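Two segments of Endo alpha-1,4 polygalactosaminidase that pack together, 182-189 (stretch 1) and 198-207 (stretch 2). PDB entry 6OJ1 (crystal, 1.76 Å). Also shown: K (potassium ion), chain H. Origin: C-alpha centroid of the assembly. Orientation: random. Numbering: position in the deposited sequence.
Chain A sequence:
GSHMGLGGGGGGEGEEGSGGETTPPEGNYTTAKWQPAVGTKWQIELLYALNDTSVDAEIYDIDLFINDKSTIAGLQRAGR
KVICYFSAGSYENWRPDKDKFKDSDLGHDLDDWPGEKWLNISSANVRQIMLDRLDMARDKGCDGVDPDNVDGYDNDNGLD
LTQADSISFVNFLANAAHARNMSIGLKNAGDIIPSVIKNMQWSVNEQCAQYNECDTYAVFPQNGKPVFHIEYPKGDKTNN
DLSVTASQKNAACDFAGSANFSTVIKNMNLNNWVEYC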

# COMPACT_ATOMS: atom_id res chain seq x y z
N MET A 182 -4.78 -3.59 14.05
CA MET A 182 -3.93 -2.94 13.07
C MET A 182 -4.71 -1.91 12.28
O MET A 182 -5.91 -2.05 12.05
CB MET A 182 -3.33 -3.97 12.10
CG MET A 182 -2.37 -4.94 12.79
SD MET A 182 -1.71 -6.15 11.62
CE MET A 182 -3.21 -6.95 11.09
N SER A 183 -4.00 -0.86 11.87
CA SER A 183 -4.53 0.14 10.96
C SER A 183 -4.39 -0.33 9.51
O SER A 183 -3.70 -1.31 9.21
CB SER A 183 -3.82 1.48 11.19
OG SER A 183 -3.98 1.87 12.55
N ILE A 184 -5.05 0.39 8.61
CA ILE A 184 -5.10 0.02 7.20
C ILE A 184 -5.28 1.30 6.38
O ILE A 184 -5.71 2.33 6.90
CB ILE A 184 -6.27 -0.96 6.92
CG1 ILE A 184 -6.12 -1.62 5.56
CG2 ILE A 184 -7.62 -0.24 7.05
CD1 ILE A 184 -7.10 -2.80 5.37
N GLY A 185 -4.94 1.23 5.10
CA GLY A 185 -5.21 2.34 4.20
C GLY A 185 -5.57 1.85 2.81
O GLY A 185 -5.43 0.67 2.50
N LEU A 186 -6.03 2.79 1.99
CA LEU A 186 -6.44 2.51 0.62
C LEU A 186 -5.28 2.76 -0.34
O LEU A 186 -4.74 3.86 -0.40
CB LEU A 186 -7.64 3.39 0.22
CG LEU A 186 -8.15 3.13 -1.19
CD1 LEU A 186 -8.75 1.71 -1.28
CD2 LEU A 186 -9.17 4.19 -1.61
N LYS A 187 -4.91 1.73 -1.11
CA LYS A 187 -3.87 1.85 -2.13
C LYS A 187 -4.52 2.31 -3.43
O LYS A 187 -5.29 1.56 -4.04
CB LYS A 187 -3.17 0.50 -2.33
CG LYS A 187 -2.08 0.49 -3.41
CD LYS A 187 -0.92 1.41 -3.04
CE LYS A 187 0.29 1.19 -3.97
NZ LYS A 187 0.88 -0.18 -3.85
N ASN A 188 -4.21 3.53 -3.86
CA ASN A 188 -4.74 4.12 -5.11
C ASN A 188 -6.26 3.98 -5.11
O ASN A 188 -6.89 4.38 -4.12
CB ASN A 188 -4.04 3.48 -6.30
CG ASN A 188 -2.56 3.79 -6.33
OD1 ASN A 188 -2.16 4.94 -6.12
ND2 ASN A 188 -1.75 2.78 -6.58
N ALA A 189 -6.88 3.46 -6.17
CA ALA A 189 -8.32 3.16 -6.19
C ALA A 189 -9.15 4.39 -5.86
O ALA A 189 -10.12 4.32 -5.10
CB ALA A 189 -8.65 2.00 -5.24
N LYS A 198 -14.09 6.03 5.63
CA LYS A 198 -14.34 6.00 7.07
C LYS A 198 -13.60 4.86 7.76
O LYS A 198 -13.31 4.94 8.96
CB LYS A 198 -15.83 5.89 7.37
CG LYS A 198 -16.63 7.12 6.99
CD LYS A 198 -18.11 6.92 7.29
N ASN A 199 -13.29 3.79 7.02
CA ASN A 199 -12.58 2.64 7.54
C ASN A 199 -11.07 2.76 7.35
O ASN A 199 -10.33 1.89 7.83
CB ASN A 199 -13.08 1.35 6.87
CG ASN A 199 -13.73 0.38 7.84
OD1 ASN A 199 -13.54 0.47 9.06
ND2 ASN A 199 -14.51 -0.57 7.30
N MET A 200 -10.60 3.79 6.64
CA MET A 200 -9.19 3.93 6.28
C MET A 200 -8.47 4.86 7.24
O MET A 200 -9.05 5.83 7.72
CB MET A 200 -9.03 4.48 4.85
CG MET A 200 -9.65 3.64 3.73
SD MET A 200 -8.93 2.00 3.57
CE MET A 200 -10.17 1.02 4.45
N GLN A 201 -7.20 4.57 7.50
CA GLN A 201 -6.37 5.50 8.26
C GLN A 201 -5.45 6.34 7.38
O GLN A 201 -4.85 7.31 7.87
CB GLN A 201 -5.54 4.75 9.32
CG GLN A 201 -6.34 4.28 10.56
CD GLN A 201 -7.43 3.29 10.22
OE1 GLN A 201 -7.16 2.15 9.84
NE2 GLN A 201 -8.68 3.70 10.38
N TRP A 202 -5.31 5.99 6.10
CA TRP A 202 -4.50 6.76 5.16
C TRP A 202 -4.85 6.33 3.75
O TRP A 202 -5.59 5.37 3.52
CB TRP A 202 -3.00 6.54 5.39
CG TRP A 202 -2.60 5.09 5.30
CD1 TRP A 202 -2.41 4.35 4.16
CD2 TRP A 202 -2.38 4.19 6.39
NE1 TRP A 202 -2.07 3.05 4.48
CE2 TRP A 202 -2.05 2.93 5.85
CE3 TRP A 202 -2.42 4.34 7.79
CZ2 TRP A 202 -1.76 1.82 6.64
CZ3 TRP A 202 -2.13 3.23 8.58
CH2 TRP A 202 -1.81 2.00 8.00
N SER A 203 -4.26 7.04 2.79
CA SER A 203 -4.13 6.63 1.40
C SER A 203 -2.66 6.37 1.11
O SER A 203 -1.79 7.11 1.56
CB SER A 203 -4.64 7.74 0.47
OG SER A 203 -4.19 7.54 -0.86
N VAL A 204 -2.36 5.30 0.37
CA VAL A 204 -1.08 5.19 -0.31
C VAL A 204 -1.35 5.48 -1.78
O VAL A 204 -2.16 4.79 -2.42
CB VAL A 204 -0.43 3.80 -0.14
CG1 VAL A 204 0.81 3.70 -1.04
CG2 VAL A 204 -0.03 3.55 1.32
N ASN A 205 -0.72 6.53 -2.31
CA ASN A 205 -0.92 6.93 -3.69
C ASN A 205 0.37 6.84 -4.48
O ASN A 205 1.43 7.26 -4.00
CB ASN A 205 -1.45 8.35 -3.81
CG ASN A 205 -1.47 8.82 -5.24
OD1 ASN A 205 -0.52 9.43 -5.71
ND2 ASN A 205 -2.52 8.45 -5.97
N GLU A 206 0.27 6.32 -5.70
CA GLU A 206 1.37 6.39 -6.66
C GLU A 206 1.01 7.37 -7.78
O GLU A 206 -0.02 7.22 -8.43
CB GLU A 206 1.66 5.01 -7.25
CG GLU A 206 2.24 4.04 -6.24
CD GLU A 206 2.22 2.64 -6.77
OE1 GLU A 206 1.11 2.14 -7.09
OE2 GLU A 206 3.30 2.03 -6.87
N GLN A 207 1.88 8.35 -8.00
CA GLN A 207 1.94 9.12 -9.24
C GLN A 207 0.73 10.01 -9.50
O GLN A 207 0.47 10.34 -10.66
CB GLN A 207 2.12 8.18 -10.44
CG GLN A 207 3.41 7.37 -10.39
CD GLN A 207 3.37 6.20 -11.34
OE1 GLN A 207 2.83 5.14 -11.01
NE2 GLN A 207 3.94 6.38 -12.51
K K H . 1.70 -0.46 -8.82
O HOH W 1 -5.94 5.80 -1.88
O HOH W 2 3.02 -0.45 -5.74
O HOH W 3 4.18 0.58 -9.36
O HOH W 4 2.23 -2.90 -7.16
O HOH W 5 -0.55 -0.89 -10.36
O HOH W 6 -0.52 -1.09 -7.34

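How does the contact begin at the start of stretch 1? Ser183 lays its CB 3.6 Å from CZ3 of Trp202, and the backbone N and O of the next residue, Ile184, are both bound by Gln201. Ile184 N donates to the side-chain OE1 of Gln201 at 3.0 Å, while Gln201 N donates to Ile184 O at 2.8 Å. The side chain of Gln201 thus stands in for a backbone acceptor.

Why does a glycine sit against Trp202? The indole lies over the backbone of stretch 1, with Gly185 CA 3.5 Å from the centroid of the five-membered ring and 22° off its normal, a CH-pi contact over the face. A CB on Gly185 would fall just 1.9 Å from Trp202 CD1, so the ring occupies the space a side chain would need.

What holds the strands in register? They run parallel, and Leu186 uses both its backbone polar groups: Leu186 N donates to Trp202 O (3.0 Å), and Leu186 O accepts from Val204 N (2.9 Å). Leu186 CB also packs 3.8 Å from Met200 SD. Water 1 donates to Leu186 O and Asn188 O and accepts from Ser203 OG, tying the strands together again. On the face shared with Val204, Lys187 brings CD within 3.5 Å of Val204 CG1; its NZ reaches Glu206 OE2 through water 2.

How does the pairing continue once the strand of stretch 1 has ended? Asn188 N still donates to Val204 O at 2.8 Å, and then its side chain takes over. Asn188 OD1 accepts from Glu206 N at 2.8 Å, and Asn188 ND2 donates to Glu206 OE1 at 3.0 Å, so one amide engages both backbone and carboxylate of Glu206. Glu206 OE1 also lies 3.2 Å from the potassium ion K, linking the contact to the metal site.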